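Local coordinates for solute-binding periplasmic protein of iron/siderophore ABC transporter (Yersinia pestis, PDB 6B2Y), which probably binds a chelated iron complex in the periplasm of Yersinia pestis and delivers it to an ABC transporter for uptake across the inner membrane, at residues V41-G46 with V159-F164; A53-I58 with A182-Q187; A133-S138 with E147-L152; N171-M176 with N191-Y196. All blocks are in the same frame, centred on the assembly; numbering follows the deposited sequence.

Interaction 1 (V41-G46 with V159-F164); sequences VTDMAG and VVFVDF
Val159 O lies 4.1 Å from Asp43 OD2 and accepts a hydrogen bond from Arg47, the arginine that also forms a salt bridge with that carboxylate oxygen. Val160 meets Val41 through methyl tips, CG2 against CG2 at 4.0 Å, with the two side chains crossing at about a right angle. The other branch of Val160, CG1, is anti to the backbone N (chi1 167°) and rests against Asp43 CB. Phe161 uses both its backbone N and its O. The N donates to Asp43 OD2 over 3.0 Å, arriving from above the carboxylate plane, while the O receives the N-H of Met44, also at 3.0 Å from N to O. Beside the first bond, Asp43 and the Phe161 side chain lie next to each other, pointing the same way. The carboxylate stands 82° from the ring plane, and OD2 sits at the ring edge, 3.4 Å from CD2. Ala45 CB approaches Phe161 CB. At Val162 the contact becomes apolar: Met44 CG packs 3.7 Å from Val162 CA before the methionine bends away toward helix 168-182. Asp163 lies beside Met44 but directs its carboxylate to Asn171 and the backbone of residues 165-167. Asp43 opens a type I turn closed by Gly46 N on Asp43 O. This turn, between strands 40-42 and 48-50, packs on 159-162, an edge strand of the parallel sheet within this chain. Asp43 OD2, buried and shared by a backbone N-H and Arg47, probably stays ionised, its charge offset by the guanidinium.

Interaction 2 (A53-I58 with A182-Q187); sequences AKVERI and ALHREQ
A single water joins Glu56 to Arg185: it donates to Glu56 OE2 at 2.6 Å and accepts from Arg185 NH1 at 3.1 Å, lying at the edge of the guanidinium. The bridge links the loop leading into strand 58-60 to the turn between helices 168-182 and 186-207, in the lobe of the periplasmic binding protein fold that carries the five-stranded parallel sheet. Arg185 NH1 is steadied by a second bond, to the carbonyl O of the adjacent His184, in the guanidinium plane. Arg80, from outside both segments, binds Val55 O and Leu183 O and so ties the two backbones together. The CB of His184 is directed at the 53-58 loop. Its NE2 bonds to Pro52 O, and Ala53 O sits over one ring face, 3.2 Å from NE2 but not hydrogen-bonded to it. Val55 comes to the edge of the same ring, CG2 lying 3.6 Å from CD2. The apolar part of the contact centres on Leu183 CD2, which meets Val55 CG1 at 4.0 Å and Ile58 CD1 at 3.8 Å; Ile132 of the neighbouring strand also touches Leu183. Val55 CG2, anti to its own carbonyl carbon, packs 3.6 Å from Ala182 O, a buried carbonyl oxygen that has no hydrogen-bonding partner in the model.

Interaction 3 (A133-S138 with E147-L152); sequences AIFGLS and ELVKQL
This is a purely apolar helix-on-sheet contact: Phe135 and Ala133, on strand 132-136 of the parallel sheet, are covered by Leu148, Val149 and Leu152 of helix 147-154. No hydrogen bond crosses it. The short axes pass 10.5 Å apart, with their N-to-C directions at 144°, so the helix runs roughly back along the strand. The Phe135 ring carries most of the packing. Val149 CG2 stands over its centre, 3.5 Å above the plane and 8° off the normal, a CH-pi contact in which the methyl is nearly equidistant from the six ring carbons. That branch reaches the face because it is anti to the valine carbonyl carbon, whereas CG1 is anti to N (chi1 176°). The two side chains slide past each other in opposite directions. The rim of the ring is held by leucines: Leu148 CG meets CZ of Phe135 at 4.0 Å, and Leu152 CD1 lies in the ring plane, 3.8 Å from Phe135 CE1. The same Leu152 CD1 methyl presses on Ala133 CB at 3.7 Å, linking the two strand residues that face the helix. Val159, on the next strand, touches both Phe135 and Leu152, while Leu59 on the other neighbouring strand meets Ala133 and Leu152. Strand 132-136, helix 147-154 and the parallel neighbour 159-162 thus form a beta-alpha-beta crossover, the building unit of the Rossmann-like lobes of periplasmic binding proteins.

Interaction 4 (N171-M176 with N191-Y196); sequences NTLPSM and NYINFY
Apolar packing dominates between Leu173 and Thr172 of helix 168-182 and Ile193 and Tyr196 of helix 186-207. Leu173 CD2 is the main point of touch: it lies 3.6 Å from Tyr196 CD1, the side chains crossing obliquely, and 4.0 Å from Ile193 CG1. Thr172 contributes its methyl, CG2 resting 3.8 Å from Tyr196 CE2 with the two side chains at about a right angle. CG2 is turned this way by being anti to the backbone N, which leaves OG1 anti to the carbonyl carbon. One turn on, Met176 lies more loosely, its CG 4.2 Å from Tyr192 CD2 and its CB 4.3 Å from Ile193 CG1. Polar groups bond to partners beyond the contact. Thr172 OG1 bonds back to Pro168 O, while the two tyrosine hydroxyls bond to the segment around 337-339: Tyr192 OH to Pro337 O and Tyr196 OH to Asn339 OD1. Tyr192 OH also sits in the ring plane of Tyr196, at its edge. Helix 340-350 packs against both tyrosines. Backbone bonding is interrupted at Leu173 and Pro174, where helix 168-182 is kinked. The axes of the two short segments pass 9.8 Å apart, their N-to-C directions 163° apart, so the helices run nearly antiparallel. Helix 186-207 continues from the lobe with the parallel sheet toward the lobe with the mixed sheet, consistent with the long linking helix of siderophore- and cobalamin-type periplasmic binding proteins.

Overall arrangement
From the N terminus, segment 41-46 is followed 113 residues later by 159-164, which closes interaction 1. The loop 53-58 opens next and is met by 182-187, so interactions 1 and 2 cross, touching where Val41 CG1 packs on Ala182. Interaction 3 is nested inside both long loops, its strand being the sheet neighbour of 159-162; Ile134 packs on Ile58 and Leu183 from interaction 2. Interaction 4 follows interactions 1 and 3 in series and crosses interaction 2. A hydrogen bond between Ser175 OG and Asp163 O joins interactions 1 and 4. Together they fasten hairpin, parallel sheet, covering helix 147-154 and the helix pair 168-182/186-207.

Interaction 1 (V41-G46 with V159-F164)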
loop_
_atom_site.group_PDB
_atom_site.type_symbol
_atom_site.label_atom_id
_atom_site.label_comp_id
_atom_site.label_asym_id
_atom_site.label_seq_id
_atom_site.Cartn_x
_atom_site.Cartn_y
_atom_site.Cartn_z
ATOM N N VAL A 41 0.630 25.044 -1.318
ATOM C CA VAL A 41 0.469 23.844 -2.130
ATOM C C VAL A 41 -1.022 23.653 -2.385
ATOM O O VAL A 41 -1.863 24.056 -1.582
ATOM C CB VAL A 41 1.070 22.571 -1.472
ATOM C CG1 VAL A 41 2.559 22.740 -1.178
ATOM C CG2 VAL A 41 0.296 22.174 -0.205
ATOM N N THR A 42 -1.354 23.076 -3.530
ATOM C CA THR A 42 -2.698 22.568 -3.768
ATOM C C THR A 42 -2.646 21.067 -3.509
ATOM O O THR A 42 -1.874 20.354 -4.163
ATOM C CB THR A 42 -3.183 22.851 -5.190
ATOM O OG1 THR A 42 -3.155 24.264 -5.447
ATOM C CG2 THR A 42 -4.619 22.336 -5.364
ATOM N N ASP A 43 -3.450 20.583 -2.562
ATOM C CA ASP A 43 -3.290 19.181 -2.184
ATOM C C ASP A 43 -4.246 18.283 -2.982
ATOM O O ASP A 43 -4.931 18.721 -3.913
ATOM C CB ASP A 43 -3.434 19.009 -0.665
ATOM C CG ASP A 43 -4.877 19.105 -0.164
ATOM O OD1 ASP A 43 -5.808 19.270 -0.965
ATOM O OD2 ASP A 43 -5.061 19.018 1.074
ATOM N N MET A 44 -4.270 16.991 -2.637
ATOM C CA MET A 44 -5.038 16.051 -3.453
ATOM C C MET A 44 -6.536 16.187 -3.237
ATOM O O MET A 44 -7.315 15.624 -4.017
ATOM C CB MET A 44 -4.585 14.607 -3.175
ATOM C CG MET A 44 -3.142 14.370 -3.580
ATOM S SD MET A 44 -2.856 14.800 -5.308
ATOM C CE MET A 44 -3.981 13.674 -6.083
ATOM N N ALA A 45 -6.955 16.930 -2.215
ATOM C CA ALA A 45 -8.357 17.294 -2.050
ATOM C C ALA A 45 -8.712 18.588 -2.779
ATOM O O ALA A 45 -9.885 18.987 -2.783
ATOM C CB ALA A 45 -8.678 17.427 -0.556
ATOM N N GLY A 46 -7.737 19.239 -3.404
ATOM C CA GLY A 46 -7.956 20.519 -4.045
ATOM C C GLY A 46 -7.912 21.697 -3.105
ATOM O O GLY A 46 -8.217 22.820 -3.528
ATOM N N VAL A 159 -2.454 21.275 7.122
ATOM C CA VAL A 159 -2.803 19.879 6.877
ATOM C C VAL A 159 -2.840 19.656 5.369
ATOM O O VAL A 159 -3.482 20.423 4.640
ATOM C CB VAL A 159 -4.158 19.515 7.513
ATOM C CG1 VAL A 159 -4.571 18.112 7.128
ATOM C CG2 VAL A 159 -4.116 19.688 9.035
ATOM N N VAL A 160 -2.159 18.612 4.902
ATOM C CA VAL A 160 -2.066 18.307 3.472
ATOM C C VAL A 160 -2.606 16.896 3.252
ATOM O O VAL A 160 -2.177 15.959 3.936
ATOM C CB VAL A 160 -0.613 18.413 2.971
ATOM C CG1 VAL A 160 -0.471 17.786 1.588
ATOM C CG2 VAL A 160 -0.145 19.864 2.981
ATOM N N PHE A 161 -3.530 16.747 2.288
ATOM C CA PHE A 161 -4.104 15.449 1.936
ATOM C C PHE A 161 -3.415 14.858 0.715
ATOM O O PHE A 161 -3.169 15.561 -0.267
ATOM C CB PHE A 161 -5.606 15.554 1.663
ATOM C CG PHE A 161 -6.412 15.808 2.894
ATOM C CD1 PHE A 161 -6.860 14.747 3.677
ATOM C CD2 PHE A 161 -6.683 17.104 3.304
ATOM C CE1 PHE A 161 -7.582 14.987 4.835
ATOM C CE2 PHE A 161 -7.407 17.345 4.467
ATOM C CZ PHE A 161 -7.853 16.286 5.224
ATOM N N VAL A 162 -3.111 13.559 0.788
ATOM C CA VAL A 162 -2.584 12.774 -0.325
ATOM C C VAL A 162 -3.559 11.638 -0.610
ATOM O O VAL A 162 -4.515 11.417 0.128
ATOM C CB VAL A 162 -1.179 12.215 -0.040
ATOM C CG1 VAL A 162 -0.167 13.344 0.107
ATOM C CG2 VAL A 162 -1.215 11.298 1.221
ATOM N N ASP A 163 -3.322 10.918 -1.710
ATOM C CA ASP A 163 -4.097 9.704 -1.953
ATOM C C ASP A 163 -3.257 8.672 -2.696
ATOM O O ASP A 163 -2.785 8.935 -3.812
ATOM C CB ASP A 163 -5.368 9.975 -2.758
ATOM C CG ASP A 163 -6.130 8.685 -3.061
ATOM O OD1 ASP A 163 -6.407 7.927 -2.113
ATOM O OD2 ASP A 163 -6.416 8.424 -4.252
ATOM N N PHE A 164 -3.112 7.498 -2.076
ATOM C CA PHE A 164 -2.585 6.281 -2.690
ATOM C C PHE A 164 -3.596 5.152 -2.653
ATOM O O PHE A 164 -3.277 4.028 -3.067
ATOM C CB PHE A 164 -1.307 5.819 -1.970
ATOM C CG PHE A 164 -0.244 6.864 -1.901
ATOM C CD1 PHE A 164 0.473 7.210 -3.042
ATOM C CD2 PHE A 164 0.026 7.518 -0.696
ATOM C CE1 PHE A 164 1.466 8.161 -2.992
ATOM C CE2 PHE A 164 1.011 8.477 -0.633
ATOM C CZ PHE A 164 1.729 8.807 -1.782
#

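Interaction 2 (A53-I58 with A182-Q187)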
loop_
_atom_site.group_PDB
_atom_site.type_symbol
_atom_site.label_atom_id
_atom_site.label_comp_id
_atom_site.label_asym_id
_atom_site.label_seq_id
_atom_site.Cartn_x
_atom_site.Cartn_y
_atom_site.Cartn_z
ATOM N N ALA A 53 8.390 27.847 4.995
ATOM C CA ALA A 53 9.582 27.644 4.179
ATOM C C ALA A 53 10.507 26.583 4.748
ATOM O O ALA A 53 11.300 25.998 4.000
ATOM C CB ALA A 53 10.345 28.963 4.029
ATOM N N LYS A 54 10.423 26.323 6.048
ATOM C CA LYS A 54 11.235 25.319 6.716
ATOM C C LYS A 54 10.302 24.294 7.342
ATOM O O LYS A 54 9.355 24.666 8.046
ATOM C CB LYS A 54 12.122 25.951 7.793
ATOM C CG LYS A 54 13.186 26.911 7.266
ATOM C CD LYS A 54 14.368 26.977 8.237
ATOM C CE LYS A 54 15.599 27.591 7.588
ATOM N NZ LYS A 54 16.324 26.611 6.727
ATOM N N VAL A 55 10.546 23.017 7.062
ATOM C CA VAL A 55 9.743 21.929 7.606
ATOM C C VAL A 55 10.690 20.940 8.268
ATOM O O VAL A 55 11.497 20.296 7.588
ATOM C CB VAL A 55 8.898 21.231 6.534
ATOM C CG1 VAL A 55 8.273 19.964 7.108
ATOM C CG2 VAL A 55 7.844 22.175 6.004
ATOM N N GLU A 56 10.609 20.825 9.592
ATOM C CA GLU A 56 11.420 19.844 10.299
ATOM C C GLU A 56 10.634 18.975 11.271
ATOM O O GLU A 56 11.213 18.028 11.812
ATOM C CB GLU A 56 12.570 20.530 11.060
ATOM C CG GLU A 56 13.504 21.375 10.188
ATOM C CD GLU A 56 14.346 20.543 9.234
ATOM O OE1 GLU A 56 14.686 19.390 9.579
ATOM O OE2 GLU A 56 14.662 21.047 8.130
ATOM N N ARG A 57 9.351 19.252 11.509
ATOM C CA ARG A 57 8.527 18.493 12.452
ATOM C C ARG A 57 7.238 18.062 11.754
ATOM O O ARG A 57 6.285 18.840 11.672
ATOM C CB ARG A 57 8.236 19.329 13.700
ATOM C CG ARG A 57 9.504 19.868 14.352
ATOM C CD ARG A 57 9.228 20.656 15.629
ATOM N NE ARG A 57 8.615 19.854 16.689
ATOM C CZ ARG A 57 9.280 19.007 17.474
ATOM N NH1 ARG A 57 10.584 18.835 17.310
ATOM N NH2 ARG A 57 8.639 18.326 18.423
ATOM N N ILE A 58 7.204 16.815 11.278
ATOM C CA ILE A 58 6.095 16.286 10.483
ATOM C C ILE A 58 5.242 15.367 11.343
ATOM O O ILE A 58 5.772 14.491 12.037
ATOM C CB ILE A 58 6.608 15.505 9.261
ATOM C CG1 ILE A 58 7.562 16.353 8.419
ATOM C CG2 ILE A 58 5.421 14.988 8.420
ATOM C CD1 ILE A 58 8.318 15.514 7.402
ATOM N N ALA A 182 5.587 19.986 -0.370
ATOM C CA ALA A 182 5.211 20.352 0.990
ATOM C C ALA A 182 6.329 20.080 1.984
ATOM O O ALA A 182 6.419 20.759 3.008
ATOM C CB ALA A 182 3.956 19.589 1.417
ATOM N N LEU A 183 7.175 19.091 1.717
ATOM C CA LEU A 183 8.228 18.726 2.656
ATOM C C LEU A 183 9.601 19.186 2.197
ATOM O O LEU A 183 10.603 18.803 2.811
ATOM C CB LEU A 183 8.233 17.219 2.883
ATOM C CG LEU A 183 6.875 16.676 3.320
ATOM C CD1 LEU A 183 6.899 15.180 3.461
ATOM C CD2 LEU A 183 6.475 17.349 4.638
ATOM N N HIS A 184 9.660 19.971 1.117
ATOM C CA HIS A 184 10.900 20.556 0.616
ATOM C C HIS A 184 11.922 19.474 0.260
ATOM O O HIS A 184 13.100 19.555 0.601
ATOM C CB HIS A 184 11.453 21.567 1.622
ATOM C CG HIS A 184 10.491 22.659 1.937
ATOM N ND1 HIS A 184 10.071 23.574 0.992
ATOM C CD2 HIS A 184 9.842 22.977 3.082
ATOM C CE1 HIS A 184 9.216 24.414 1.545
ATOM N NE2 HIS A 184 9.050 24.066 2.808
ATOM N N ARG A 185 11.456 18.456 -0.456
ATOM C CA ARG A 185 12.307 17.408 -1.019
ATOM C C ARG A 185 11.943 17.167 -2.486
ATOM O O ARG A 185 11.705 16.036 -2.918
ATOM C CB ARG A 185 12.184 16.120 -0.212
ATOM C CG ARG A 185 12.601 16.268 1.246
ATOM C CD ARG A 185 14.117 16.367 1.364
ATOM N NE ARG A 185 14.556 16.290 2.758
ATOM C CZ ARG A 185 14.550 17.321 3.600
ATOM N NH1 ARG A 185 14.119 18.500 3.193
ATOM N NH2 ARG A 185 14.967 17.168 4.856
ATOM N N GLU A 186 11.924 18.242 -3.273
ATOM C CA GLU A 186 11.408 18.155 -4.641
ATOM C C GLU A 186 12.252 17.234 -5.521
ATOM O O GLU A 186 11.717 16.517 -6.375
ATOM C CB GLU A 186 11.336 19.552 -5.256
ATOM C CG GLU A 186 10.235 20.419 -4.684
ATOM C CD GLU A 186 10.680 21.297 -3.526
ATOM O OE1 GLU A 186 9.966 22.288 -3.272
ATOM O OE2 GLU A 186 11.727 21.008 -2.873
ATOM N N GLN A 187 13.580 17.269 -5.362
ATOM C CA GLN A 187 14.438 16.441 -6.203
ATOM C C GLN A 187 14.227 14.965 -5.910
ATOM O O GLN A 187 14.176 14.139 -6.832
ATOM C CB GLN A 187 15.908 16.824 -5.997
ATOM C CG GLN A 187 16.848 16.181 -7.012
ATOM C CD GLN A 187 16.470 16.514 -8.446
ATOM O OE1 GLN A 187 16.655 17.644 -8.902
ATOM N NE2 GLN A 187 15.933 15.529 -9.165
HETATM O O HOH W 1 14.739 20.446 5.554
#

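Interaction 3 (A133-S138 with E147-L152)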
loop_
_atom_site.group_PDB
_atom_site.type_symbol
_atom_site.label_atom_id
_atom_site.label_comp_id
_atom_site.label_asym_id
_atom_site.label_seq_id
_atom_site.Cartn_x
_atom_site.Cartn_y
_atom_site.Cartn_z
ATOM N N ALA A 133 1.076 18.468 8.946
ATOM C CA ALA A 133 0.497 17.148 9.160
ATOM C C ALA A 133 -0.020 16.606 7.831
ATOM O O ALA A 133 -0.515 17.369 6.999
ATOM C CB ALA A 133 -0.642 17.197 10.190
ATOM N N ILE A 134 0.104 15.298 7.627
ATOM C CA ILE A 134 -0.283 14.668 6.364
ATOM C C ILE A 134 -1.373 13.645 6.649
ATOM O O ILE A 134 -1.249 12.859 7.597
ATOM C CB ILE A 134 0.921 13.994 5.676
ATOM C CG1 ILE A 134 2.094 14.978 5.556
ATOM C CG2 ILE A 134 0.521 13.461 4.323
ATOM C CD1 ILE A 134 3.414 14.311 5.234
ATOM N N PHE A 135 -2.441 13.666 5.846
ATOM C CA PHE A 135 -3.502 12.667 5.913
ATOM C C PHE A 135 -3.810 12.141 4.522
ATOM O O PHE A 135 -3.392 12.708 3.513
ATOM C CB PHE A 135 -4.799 13.230 6.505
ATOM C CG PHE A 135 -4.702 13.591 7.950
ATOM C CD1 PHE A 135 -4.106 14.782 8.339
ATOM C CD2 PHE A 135 -5.240 12.761 8.917
ATOM C CE1 PHE A 135 -4.029 15.125 9.671
ATOM C CE2 PHE A 135 -5.168 13.108 10.243
ATOM C CZ PHE A 135 -4.568 14.284 10.619
ATOM N N GLY A 136 -4.596 11.068 4.475
ATOM C CA GLY A 136 -5.098 10.538 3.221
ATOM C C GLY A 136 -6.519 11.012 2.977
ATOM O O GLY A 136 -7.238 11.348 3.913
ATOM N N LEU A 137 -6.901 11.082 1.698
ATOM C CA LEU A 137 -8.290 11.347 1.347
ATOM C C LEU A 137 -9.187 10.271 1.943
ATOM O O LEU A 137 -8.783 9.115 2.100
ATOM C CB LEU A 137 -8.471 11.363 -0.167
ATOM C CG LEU A 137 -7.929 12.509 -0.995
ATOM C CD1 LEU A 137 -8.376 12.294 -2.433
ATOM C CD2 LEU A 137 -8.427 13.831 -0.462
ATOM N N SER A 138 -10.414 10.657 2.281
ATOM C CA SER A 138 -11.370 9.685 2.822
ATOM C C SER A 138 -11.988 8.832 1.711
ATOM O O SER A 138 -11.999 9.228 0.538
ATOM C CB SER A 138 -12.467 10.401 3.621
ATOM O OG SER A 138 -12.763 11.662 3.049
ATOM N N GLU A 147 -11.247 13.369 13.718
ATOM C CA GLU A 147 -11.248 14.300 14.843
ATOM C C GLU A 147 -9.967 15.118 14.889
ATOM O O GLU A 147 -9.986 16.286 15.298
ATOM C CB GLU A 147 -11.425 13.545 16.165
ATOM C CG GLU A 147 -12.398 12.367 16.125
ATOM C CD GLU A 147 -12.342 11.518 17.394
ATOM O OE1 GLU A 147 -11.534 11.839 18.294
ATOM O OE2 GLU A 147 -13.110 10.532 17.496
ATOM N N LEU A 148 -8.848 14.525 14.472
ATOM C CA LEU A 148 -7.573 15.220 14.540
ATOM C C LEU A 148 -7.439 16.288 13.462
ATOM O O LEU A 148 -6.794 17.307 13.688
ATOM C CB LEU A 148 -6.425 14.217 14.442
ATOM C CG LEU A 148 -5.012 14.781 14.602
ATOM C CD1 LEU A 148 -4.876 15.574 15.891
ATOM C CD2 LEU A 148 -3.999 13.668 14.574
ATOM N N VAL A 149 -8.035 16.100 12.290
ATOM C CA VAL A 149 -7.926 17.140 11.267
ATOM C C VAL A 149 -8.553 18.441 11.759
ATOM O O VAL A 149 -7.958 19.519 11.659
ATOM C CB VAL A 149 -8.566 16.663 9.955
ATOM C CG1 VAL A 149 -8.525 17.775 8.933
ATOM C CG2 VAL A 149 -7.842 15.417 9.464
ATOM N N LYS A 150 -9.758 18.348 12.314
ATOM C CA LYS A 150 -10.474 19.525 12.792
ATOM C C LYS A 150 -9.677 20.270 13.866
ATOM O O LYS A 150 -9.603 21.507 13.863
ATOM C CB LYS A 150 -11.832 19.056 13.304
ATOM C CG LYS A 150 -12.738 20.156 13.835
ATOM C CD LYS A 150 -13.942 19.468 14.426
ATOM C CE LYS A 150 -15.090 20.362 14.596
ATOM N NZ LYS A 150 -14.671 21.619 15.364
ATOM N N GLN A 151 -9.050 19.524 14.777
ATOM C CA GLN A 151 -8.268 20.146 15.839
ATOM C C GLN A 151 -7.073 20.909 15.259
ATOM O O GLN A 151 -6.831 22.069 15.605
ATOM C CB GLN A 151 -7.827 19.074 16.841
ATOM C CG GLN A 151 -6.760 19.486 17.840
ATOM C CD GLN A 151 -6.749 18.575 19.057
ATOM O OE1 GLN A 151 -7.500 18.780 20.008
ATOM N NE2 GLN A 151 -5.912 17.549 19.021
ATOM N N LEU A 152 -6.332 20.278 14.342
ATOM C CA LEU A 152 -5.162 20.920 13.759
ATOM C C LEU A 152 -5.530 22.189 12.996
ATOM O O LEU A 152 -4.801 23.190 13.057
ATOM C CB LEU A 152 -4.441 19.931 12.837
ATOM C CG LEU A 152 -3.652 18.788 13.466
ATOM C CD1 LEU A 152 -3.519 17.578 12.535
ATOM C CD2 LEU A 152 -2.295 19.240 13.966
#

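Interaction 4 (N171-M176 with N191-Y196)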
loop_
_atom_site.group_PDB
_atom_site.type_symbol
_atom_site.label_atom_id
_atom_site.label_comp_id
_atom_site.label_asym_id
_atom_site.label_seq_id
_atom_site.Cartn_x
_atom_site.Cartn_y
_atom_site.Cartn_z
ATOM N N ASN A 171 -3.381 9.097 -8.931
ATOM C CA ASN A 171 -3.017 9.968 -7.812
ATOM C C ASN A 171 -1.683 9.628 -7.150
ATOM O O ASN A 171 -1.198 10.420 -6.320
ATOM C CB ASN A 171 -4.113 9.936 -6.739
ATOM C CG ASN A 171 -5.396 10.642 -7.178
ATOM O OD1 ASN A 171 -5.425 11.347 -8.190
ATOM N ND2 ASN A 171 -6.466 10.462 -6.398
ATOM N N THR A 172 -1.080 8.485 -7.477
ATOM C CA THR A 172 0.167 8.123 -6.806
ATOM C C THR A 172 1.261 9.136 -7.110
ATOM O O THR A 172 1.946 9.619 -6.197
ATOM C CB THR A 172 0.621 6.725 -7.219
ATOM O OG1 THR A 172 -0.337 5.760 -6.787
ATOM C CG2 THR A 172 1.976 6.405 -6.558
ATOM N N LEU A 173 1.443 9.464 -8.402
ATOM C CA LEU A 173 2.513 10.387 -8.785
ATOM C C LEU A 173 2.200 11.823 -8.389
ATOM O O LEU A 173 3.091 12.502 -7.836
ATOM C CB LEU A 173 2.807 10.248 -10.287
ATOM C CG LEU A 173 3.294 8.848 -10.632
ATOM C CD1 LEU A 173 3.626 8.758 -12.124
ATOM C CD2 LEU A 173 4.529 8.508 -9.772
ATOM N N PRO A 174 0.995 12.355 -8.631
ATOM C CA PRO A 174 0.669 13.668 -8.047
ATOM C C PRO A 174 0.894 13.716 -6.545
ATOM O O PRO A 174 1.376 14.735 -6.044
ATOM C CB PRO A 174 -0.809 13.850 -8.407
ATOM C CG PRO A 174 -0.961 13.138 -9.712
ATOM C CD PRO A 174 -0.089 11.878 -9.516
ATOM N N SER A 175 0.533 12.655 -5.806
ATOM C CA SER A 175 0.725 12.695 -4.356
ATOM C C SER A 175 2.203 12.815 -4.000
ATOM O O SER A 175 2.567 13.512 -3.046
ATOM C CB SER A 175 0.138 11.445 -3.700
ATOM O OG SER A 175 -1.277 11.452 -3.766
ATOM N N MET A 176 3.073 12.128 -4.746
ATOM C CA MET A 176 4.502 12.232 -4.449
ATOM C C MET A 176 5.051 13.609 -4.804
ATOM O O MET A 176 5.904 14.138 -4.084
ATOM C CB MET A 176 5.298 11.144 -5.187
ATOM C CG MET A 176 5.089 9.709 -4.697
ATOM S SD MET A 176 5.382 9.516 -2.914
ATOM C CE MET A 176 7.089 10.085 -2.827
ATOM N N ASN A 191 12.935 12.196 -8.522
ATOM C CA ASN A 191 13.652 10.941 -8.731
ATOM C C ASN A 191 12.715 9.752 -8.584
ATOM O O ASN A 191 12.740 8.823 -9.403
ATOM C CB ASN A 191 14.823 10.819 -7.742
ATOM C CG ASN A 191 15.914 11.846 -7.992
ATOM O OD1 ASN A 191 15.982 12.442 -9.079
ATOM N ND2 ASN A 191 16.761 12.077 -6.986
ATOM N N TYR A 192 11.852 9.768 -7.564
ATOM C CA TYR A 192 10.960 8.629 -7.395
ATOM C C TYR A 192 9.901 8.572 -8.506
ATOM O O TYR A 192 9.584 7.486 -9.010
ATOM C CB TYR A 192 10.302 8.632 -6.010
ATOM C CG TYR A 192 9.577 7.327 -5.818
ATOM C CD1 TYR A 192 10.275 6.158 -5.524
ATOM C CD2 TYR A 192 8.201 7.230 -6.050
ATOM C CE1 TYR A 192 9.628 4.955 -5.404
ATOM C CE2 TYR A 192 7.543 6.025 -5.936
ATOM C CZ TYR A 192 8.253 4.891 -5.617
ATOM O OH TYR A 192 7.603 3.690 -5.506
ATOM N N ILE A 193 9.370 9.728 -8.923
ATOM C CA ILE A 193 8.347 9.744 -9.975
ATOM C C ILE A 193 8.884 9.105 -11.245
ATOM O O ILE A 193 8.208 8.290 -11.889
ATOM C CB ILE A 193 7.867 11.182 -10.227
ATOM C CG1 ILE A 193 6.932 11.631 -9.108
ATOM C CG2 ILE A 193 7.208 11.324 -11.608
ATOM C CD1 ILE A 193 6.932 13.160 -8.929
ATOM N N ASN A 194 10.117 9.454 -11.611
ATOM C CA ASN A 194 10.755 8.859 -12.779
ATOM C C ASN A 194 10.971 7.359 -12.595
ATOM O O ASN A 194 10.724 6.581 -13.518
ATOM C CB ASN A 194 12.080 9.576 -13.056
ATOM C CG ASN A 194 11.877 10.908 -13.759
ATOM O OD1 ASN A 194 10.859 11.105 -14.398
ATOM N ND2 ASN A 194 12.836 11.820 -13.641
ATOM N N PHE A 195 11.434 6.932 -11.408
ATOM C CA PHE A 195 11.638 5.501 -11.163
ATOM C C PHE A 195 10.327 4.733 -11.241
ATOM O O PHE A 195 10.255 3.642 -11.814
ATOM C CB PHE A 195 12.300 5.304 -9.793
ATOM C CG PHE A 195 12.323 3.869 -9.316
ATOM C CD1 PHE A 195 13.355 3.017 -9.690
ATOM C CD2 PHE A 195 11.321 3.379 -8.487
ATOM C CE1 PHE A 195 13.385 1.685 -9.240
ATOM C CE2 PHE A 195 11.342 2.067 -8.035
ATOM C CZ PHE A 195 12.379 1.214 -8.411
ATOM N N TYR A 196 9.271 5.296 -10.676
ATOM C CA TYR A 196 7.978 4.628 -10.690
ATOM C C TYR A 196 7.420 4.535 -12.109
ATOM O O TYR A 196 7.002 3.460 -12.557
ATOM C CB TYR A 196 7.033 5.405 -9.778
ATOM C CG TYR A 196 5.641 4.854 -9.611
ATOM C CD1 TYR A 196 4.663 5.055 -10.599
ATOM C CD2 TYR A 196 5.279 4.189 -8.447
ATOM C CE1 TYR A 196 3.383 4.584 -10.442
ATOM C CE2 TYR A 196 4.003 3.711 -8.281
ATOM C CZ TYR A 196 3.056 3.914 -9.276
ATOM O OH TYR A 196 1.776 3.449 -9.121
#